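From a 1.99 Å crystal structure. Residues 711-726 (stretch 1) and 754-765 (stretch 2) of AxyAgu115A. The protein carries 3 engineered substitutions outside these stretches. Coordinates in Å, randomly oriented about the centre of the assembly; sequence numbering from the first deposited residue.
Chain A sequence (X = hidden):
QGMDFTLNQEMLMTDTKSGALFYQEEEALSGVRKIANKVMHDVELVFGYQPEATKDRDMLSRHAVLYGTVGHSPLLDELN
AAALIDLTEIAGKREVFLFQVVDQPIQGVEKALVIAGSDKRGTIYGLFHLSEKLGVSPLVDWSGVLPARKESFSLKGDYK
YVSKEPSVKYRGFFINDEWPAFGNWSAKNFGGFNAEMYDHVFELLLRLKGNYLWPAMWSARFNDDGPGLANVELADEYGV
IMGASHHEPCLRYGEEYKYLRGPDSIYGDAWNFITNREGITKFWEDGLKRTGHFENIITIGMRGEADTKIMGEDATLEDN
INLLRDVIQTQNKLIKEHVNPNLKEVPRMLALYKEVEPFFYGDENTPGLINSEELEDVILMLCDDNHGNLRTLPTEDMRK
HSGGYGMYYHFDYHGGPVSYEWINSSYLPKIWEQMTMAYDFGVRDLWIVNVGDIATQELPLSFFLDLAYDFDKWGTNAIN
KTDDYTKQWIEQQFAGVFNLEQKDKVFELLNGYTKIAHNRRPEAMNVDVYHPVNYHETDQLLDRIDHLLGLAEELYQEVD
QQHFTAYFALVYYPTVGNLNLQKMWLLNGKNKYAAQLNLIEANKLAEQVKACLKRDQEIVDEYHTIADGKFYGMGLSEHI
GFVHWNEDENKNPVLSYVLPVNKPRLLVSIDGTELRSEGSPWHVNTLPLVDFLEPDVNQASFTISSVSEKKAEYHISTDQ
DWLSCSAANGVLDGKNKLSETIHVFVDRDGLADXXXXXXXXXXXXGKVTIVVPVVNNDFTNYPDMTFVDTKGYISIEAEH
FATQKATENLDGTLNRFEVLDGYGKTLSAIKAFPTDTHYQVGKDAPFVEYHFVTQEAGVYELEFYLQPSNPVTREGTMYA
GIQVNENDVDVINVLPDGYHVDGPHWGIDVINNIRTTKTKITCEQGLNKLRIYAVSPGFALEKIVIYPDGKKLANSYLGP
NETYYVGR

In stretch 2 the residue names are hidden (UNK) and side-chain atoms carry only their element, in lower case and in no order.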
# COMPACT_ATOMS: atom_id res chain seq x y z
N LYS A 711 -29.19 -5.49 -7.32
CA LYS A 711 -29.28 -5.66 -8.76
C LYS A 711 -29.06 -4.31 -9.43
O LYS A 711 -29.57 -3.28 -8.98
CB LYS A 711 -30.62 -6.31 -9.18
CG LYS A 711 -31.85 -5.78 -8.50
CD LYS A 711 -32.40 -4.55 -9.23
CE LYS A 711 -33.63 -3.95 -8.53
NZ LYS A 711 -33.73 -2.48 -8.76
N ALA A 712 -28.21 -4.30 -10.44
CA ALA A 712 -27.83 -3.07 -11.13
C ALA A 712 -27.92 -3.31 -12.63
O ALA A 712 -27.20 -4.16 -13.14
CB ALA A 712 -26.39 -2.68 -10.76
N GLU A 713 -28.81 -2.60 -13.31
CA GLU A 713 -28.97 -2.75 -14.76
C GLU A 713 -28.07 -1.78 -15.52
O GLU A 713 -27.88 -0.63 -15.10
CB GLU A 713 -30.42 -2.49 -15.17
CG GLU A 713 -31.43 -3.45 -14.58
CD GLU A 713 -32.82 -3.30 -15.20
OE1 GLU A 713 -32.92 -3.16 -16.44
OE2 GLU A 713 -33.82 -3.30 -14.43
N TYR A 714 -27.52 -2.23 -16.64
CA TYR A 714 -26.78 -1.35 -17.52
C TYR A 714 -27.44 -1.33 -18.90
O TYR A 714 -28.15 -2.27 -19.27
CB TYR A 714 -25.28 -1.80 -17.62
CG TYR A 714 -25.07 -3.25 -18.00
CD1 TYR A 714 -25.00 -3.64 -19.33
CD2 TYR A 714 -24.95 -4.24 -17.01
CE1 TYR A 714 -24.81 -4.97 -19.69
CE2 TYR A 714 -24.75 -5.57 -17.36
CZ TYR A 714 -24.69 -5.93 -18.70
OH TYR A 714 -24.51 -7.24 -19.05
N HIS A 715 -27.20 -0.26 -19.66
CA HIS A 715 -27.69 -0.13 -21.04
C HIS A 715 -26.57 0.43 -21.91
O HIS A 715 -25.98 1.48 -21.58
CB HIS A 715 -28.95 0.76 -21.11
CG HIS A 715 -29.92 0.51 -20.00
ND1 HIS A 715 -30.76 -0.59 -19.97
CD2 HIS A 715 -30.16 1.19 -18.85
CE1 HIS A 715 -31.48 -0.56 -18.86
NE2 HIS A 715 -31.14 0.51 -18.16
N ILE A 716 -26.25 -0.25 -22.99
CA ILE A 716 -25.13 0.08 -23.85
C ILE A 716 -25.64 0.49 -25.24
O ILE A 716 -26.44 -0.23 -25.85
CB ILE A 716 -24.17 -1.11 -23.94
CG1 ILE A 716 -23.62 -1.42 -22.55
CG2 ILE A 716 -23.03 -0.83 -24.91
CD1 ILE A 716 -23.25 -2.89 -22.34
N SER A 717 -25.16 1.61 -25.75
CA SER A 717 -25.47 1.98 -27.13
C SER A 717 -24.26 2.64 -27.75
O SER A 717 -23.34 3.11 -27.05
CB SER A 717 -26.68 2.91 -27.21
OG SER A 717 -26.39 4.12 -26.55
N THR A 718 -24.23 2.67 -29.08
CA THR A 718 -23.16 3.34 -29.80
C THR A 718 -23.74 4.41 -30.72
O THR A 718 -24.93 4.42 -31.04
CB THR A 718 -22.28 2.37 -30.62
OG1 THR A 718 -22.96 2.03 -31.83
CG2 THR A 718 -21.97 1.10 -29.86
N ASP A 719 -22.88 5.33 -31.14
CA ASP A 719 -23.34 6.47 -31.92
C ASP A 719 -22.91 6.38 -33.38
O ASP A 719 -22.92 7.41 -34.06
CB ASP A 719 -22.82 7.76 -31.29
CG ASP A 719 -21.31 7.95 -31.49
OD1 ASP A 719 -20.60 6.99 -31.90
OD2 ASP A 719 -20.85 9.08 -31.24
N GLN A 720 -22.48 5.21 -33.85
CA GLN A 720 -22.06 4.97 -35.23
C GLN A 720 -22.52 3.59 -35.66
O GLN A 720 -22.41 2.62 -34.90
CB GLN A 720 -20.52 5.04 -35.37
CG GLN A 720 -19.84 6.30 -34.81
CD GLN A 720 -19.88 7.45 -35.79
OE1 GLN A 720 -20.79 7.52 -36.61
NE2 GLN A 720 -18.92 8.36 -35.71
N ASP A 721 -22.94 3.47 -36.93
CA ASP A 721 -23.39 2.18 -37.46
C ASP A 721 -22.27 1.17 -37.59
O ASP A 721 -22.52 -0.03 -37.43
CB ASP A 721 -24.07 2.40 -38.82
CG ASP A 721 -25.24 3.37 -38.72
OD1 ASP A 721 -25.30 4.33 -39.52
OD2 ASP A 721 -26.08 3.19 -37.81
N TRP A 722 -21.03 1.60 -37.85
CA TRP A 722 -19.91 0.65 -37.90
C TRP A 722 -19.42 0.13 -36.54
O TRP A 722 -18.52 -0.75 -36.52
CB TRP A 722 -18.71 1.28 -38.62
CG TRP A 722 -18.33 2.63 -38.12
CD1 TRP A 722 -18.82 3.83 -38.57
CD2 TRP A 722 -17.38 2.94 -37.09
NE1 TRP A 722 -18.22 4.87 -37.87
CE2 TRP A 722 -17.34 4.34 -36.97
CE3 TRP A 722 -16.55 2.17 -36.27
CZ2 TRP A 722 -16.51 4.99 -36.03
CZ3 TRP A 722 -15.73 2.82 -35.35
CH2 TRP A 722 -15.72 4.22 -35.25
N LEU A 723 -19.94 0.64 -35.42
CA LEU A 723 -19.41 0.32 -34.09
C LEU A 723 -20.50 -0.37 -33.28
O LEU A 723 -21.60 0.16 -33.14
CB LEU A 723 -18.93 1.58 -33.37
CG LEU A 723 -18.44 1.50 -31.91
CD1 LEU A 723 -17.19 0.68 -31.81
CD2 LEU A 723 -18.18 2.93 -31.36
N SER A 724 -20.22 -1.57 -32.78
CA SER A 724 -21.27 -2.26 -32.04
C SER A 724 -20.63 -3.06 -30.91
O SER A 724 -19.41 -3.23 -30.85
CB SER A 724 -22.08 -3.17 -32.97
OG SER A 724 -21.26 -4.22 -33.42
N CYS A 725 -21.49 -3.56 -30.01
CA CYS A 725 -21.04 -4.35 -28.87
C CYS A 725 -21.83 -5.65 -28.76
O CYS A 725 -22.90 -5.80 -29.34
CB CYS A 725 -21.16 -3.58 -27.55
SG CYS A 725 -20.54 -1.92 -27.54
N SER A 726 -21.29 -6.56 -27.94
CA SER A 726 -21.92 -7.87 -27.76
C SER A 726 -23.23 -7.80 -26.98
O SER A 726 -23.95 -8.80 -26.95
CB SER A 726 -20.94 -8.85 -27.09
OG SER A 726 -20.27 -8.33 -25.94
N UNK A 754 -9.19 7.18 -40.84
CA UNK A 754 -9.33 7.50 -39.43
C UNK A 754 -10.78 7.81 -39.10
O UNK A 754 -11.43 8.56 -39.82
c UNK A 754 -6.00 9.32 -38.74
c UNK A 754 -8.42 8.65 -39.03
c UNK A 754 -6.97 8.19 -38.92
o UNK A 754 -6.37 10.39 -38.25
n UNK A 754 -4.75 9.10 -39.13
N UNK A 755 -11.28 7.20 -38.03
CA UNK A 755 -12.66 7.44 -37.61
C UNK A 755 -12.69 7.40 -36.09
O UNK A 755 -11.79 6.86 -35.45
c UNK A 755 -13.61 6.41 -38.21
N UNK A 756 -13.73 7.97 -35.51
CA UNK A 756 -13.87 7.88 -34.06
C UNK A 756 -15.33 7.70 -33.70
O UNK A 756 -16.19 8.45 -34.18
c UNK A 756 -12.85 10.35 -31.25
o UNK A 756 -11.61 10.52 -31.25
c UNK A 756 -13.37 9.07 -31.87
o UNK A 756 -13.67 11.18 -30.80
c UNK A 756 -13.29 9.11 -33.39
N UNK A 757 -15.63 6.69 -32.88
CA UNK A 757 -16.98 6.45 -32.43
C UNK A 757 -17.05 6.52 -30.91
O UNK A 757 -16.02 6.59 -30.21
N UNK A 758 -18.27 6.50 -30.39
CA UNK A 758 -18.43 6.53 -28.94
C UNK A 758 -19.45 5.50 -28.50
O UNK A 758 -20.52 5.35 -29.11
n UNK A 758 -17.75 11.08 -27.36
c UNK A 758 -16.57 11.69 -27.38
c UNK A 758 -18.86 7.93 -28.45
c UNK A 758 -18.35 10.40 -28.50
c UNK A 758 -17.79 8.99 -28.65
n UNK A 758 -15.85 11.73 -28.49
n UNK A 758 -16.11 12.26 -26.26
N UNK A 759 -19.11 4.80 -27.42
CA UNK A 759 -20.00 3.86 -26.76
C UNK A 759 -20.51 4.53 -25.49
O UNK A 759 -19.72 5.10 -24.71
c UNK A 759 -18.65 1.91 -27.68
c UNK A 759 -20.18 1.58 -25.62
c UNK A 759 -19.27 2.55 -26.42
c UNK A 759 -17.57 0.89 -27.33
N UNK A 760 -21.81 4.46 -25.24
CA UNK A 760 -22.39 5.00 -24.02
C UNK A 760 -22.87 3.86 -23.13
O UNK A 760 -23.63 2.99 -23.57
c UNK A 760 -23.53 5.95 -24.35
c UNK A 760 -24.34 6.26 -23.07
o UNK A 760 -22.98 7.16 -24.89
N UNK A 761 -22.41 3.84 -21.88
CA UNK A 761 -22.80 2.82 -20.91
C UNK A 761 -23.56 3.52 -19.79
O UNK A 761 -22.96 4.26 -19.00
c UNK A 761 -22.11 0.98 -19.37
c UNK A 761 -20.75 1.48 -21.44
c UNK A 761 -21.60 2.07 -20.33
N UNK A 762 -24.85 3.24 -19.68
CA UNK A 762 -25.67 3.83 -18.64
C UNK A 762 -25.83 2.84 -17.50
O UNK A 762 -26.11 1.65 -17.73
c UNK A 762 -29.26 5.45 -20.54
c UNK A 762 -28.13 6.38 -20.15
c UNK A 762 -27.02 4.30 -19.18
n UNK A 762 -29.45 5.36 -22.02
c UNK A 762 -26.84 5.63 -19.89
N UNK A 763 -25.60 3.32 -16.27
CA UNK A 763 -25.68 2.51 -15.06
C UNK A 763 -26.68 3.16 -14.12
O UNK A 763 -27.13 4.28 -14.38
c UNK A 763 -24.32 2.40 -14.38
c UNK A 763 -23.19 2.06 -15.39
o UNK A 763 -24.04 3.64 -13.72
N UNK A 764 -27.07 2.51 -13.02
CA UNK A 764 -28.08 3.11 -12.14
C UNK A 764 -27.69 4.45 -11.56
O UNK A 764 -28.57 5.21 -11.17
c UNK A 764 -28.27 2.05 -11.04
c UNK A 764 -26.86 1.08 -12.69
c UNK A 764 -28.02 0.75 -11.79
N UNK A 765 -26.40 4.80 -11.55
CA UNK A 765 -25.97 6.03 -10.90
C UNK A 765 -25.30 7.01 -11.84
O UNK A 765 -24.95 8.12 -11.42
c UNK A 765 -25.06 5.71 -9.70
c UNK A 765 -25.74 4.68 -8.80
c UNK A 765 -23.72 5.17 -10.20
O HOH W 1 -26.55 3.82 -23.49
O HOH W 2 -18.17 10.27 -32.09

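Position 754 has three side-chain carbons, the third carrying one oxygen and one nitrogen. It lies beyond the reach of stretch 1. It is Gln754.

Position 755 has a single side-chain carbon. That CB sits 3.9 Å from Trp722 CZ2. The residue is Ala755.

Position 756 has three carbons, the third carrying two oxygens. The CA-to-CB bond points away from stretch 1, but its backbone O accepts a hydrogen bond from Gln720 NE2 at 3.1 Å. It is Glu756.

Position 757 has no side-chain atoms, so it is Gly757. An ideal CB would lie 2.8 Å from Leu723 CD2, a clash. The bare backbone lets Trp722 CH2 come within 3.4 Å of Gly757 N.

Position 758 has three carbons, a nitrogen, then a carbon with two more nitrogens. This guanidinium marks Arg758. Its NH1 forms a salt bridge with Glu756 OE2 at 3.2 Å. Arg758 N donates to Asp719 OD1 at 2.8 Å, and Asp719 N donates to Arg758 O at 3.1 Å.

Position 759 has four carbons, forked at the first, with one arm two carbons long. It is Ile759. Its CG2 is 3.8 Å from Ile716 CG2 and 4.0 Å from Cys725 SG; its CG1 is 3.8 Å from Leu723 CD2.

Position 760 has one carbon carrying an oxygen and a carbon, hence Thr760. Thr760 N donates to Ser717 O at 2.7 Å, and Ser717 N to Thr760 O at 3.0 Å. Water 1 links Thr760 O to Ser717 OG.

Position 761 has three carbons, forked at the first: Val761. Its CG2 is 4.2 Å from Ile716 CG1.

Position 762 has four carbons in a row ending in nitrogen: Lys762. Its N donates to His715 O at 2.8 Å, and His715 N donates to Lys762 O at 2.9 Å.

Position 763 has one carbon carrying an oxygen and a carbon. It is Thr763.

Position 764 has three carbons closing a ring onto the backbone N. It is Pro764. Its CG lies 3.9 Å from Ala712 CB.

Position 765 has three carbons, forked at the first. It is Val765 and does not touch stretch 1.

The contact is an antiparallel strand pairing. Paired backbone hydrogen bonds at His715 and Ser717 set the register. Ile716, Thr718, Ile759 and Val761 share one face; His715, Ser717, Thr760 and Lys762 share the other. Past Thr718, the Asp719 and Gln720 side chains continue the bonding to the backbone of stretch 2, while Trp722 and Leu723 pack over Gly757.

Stretch 2 (754-765) QAEGRITVKTPV
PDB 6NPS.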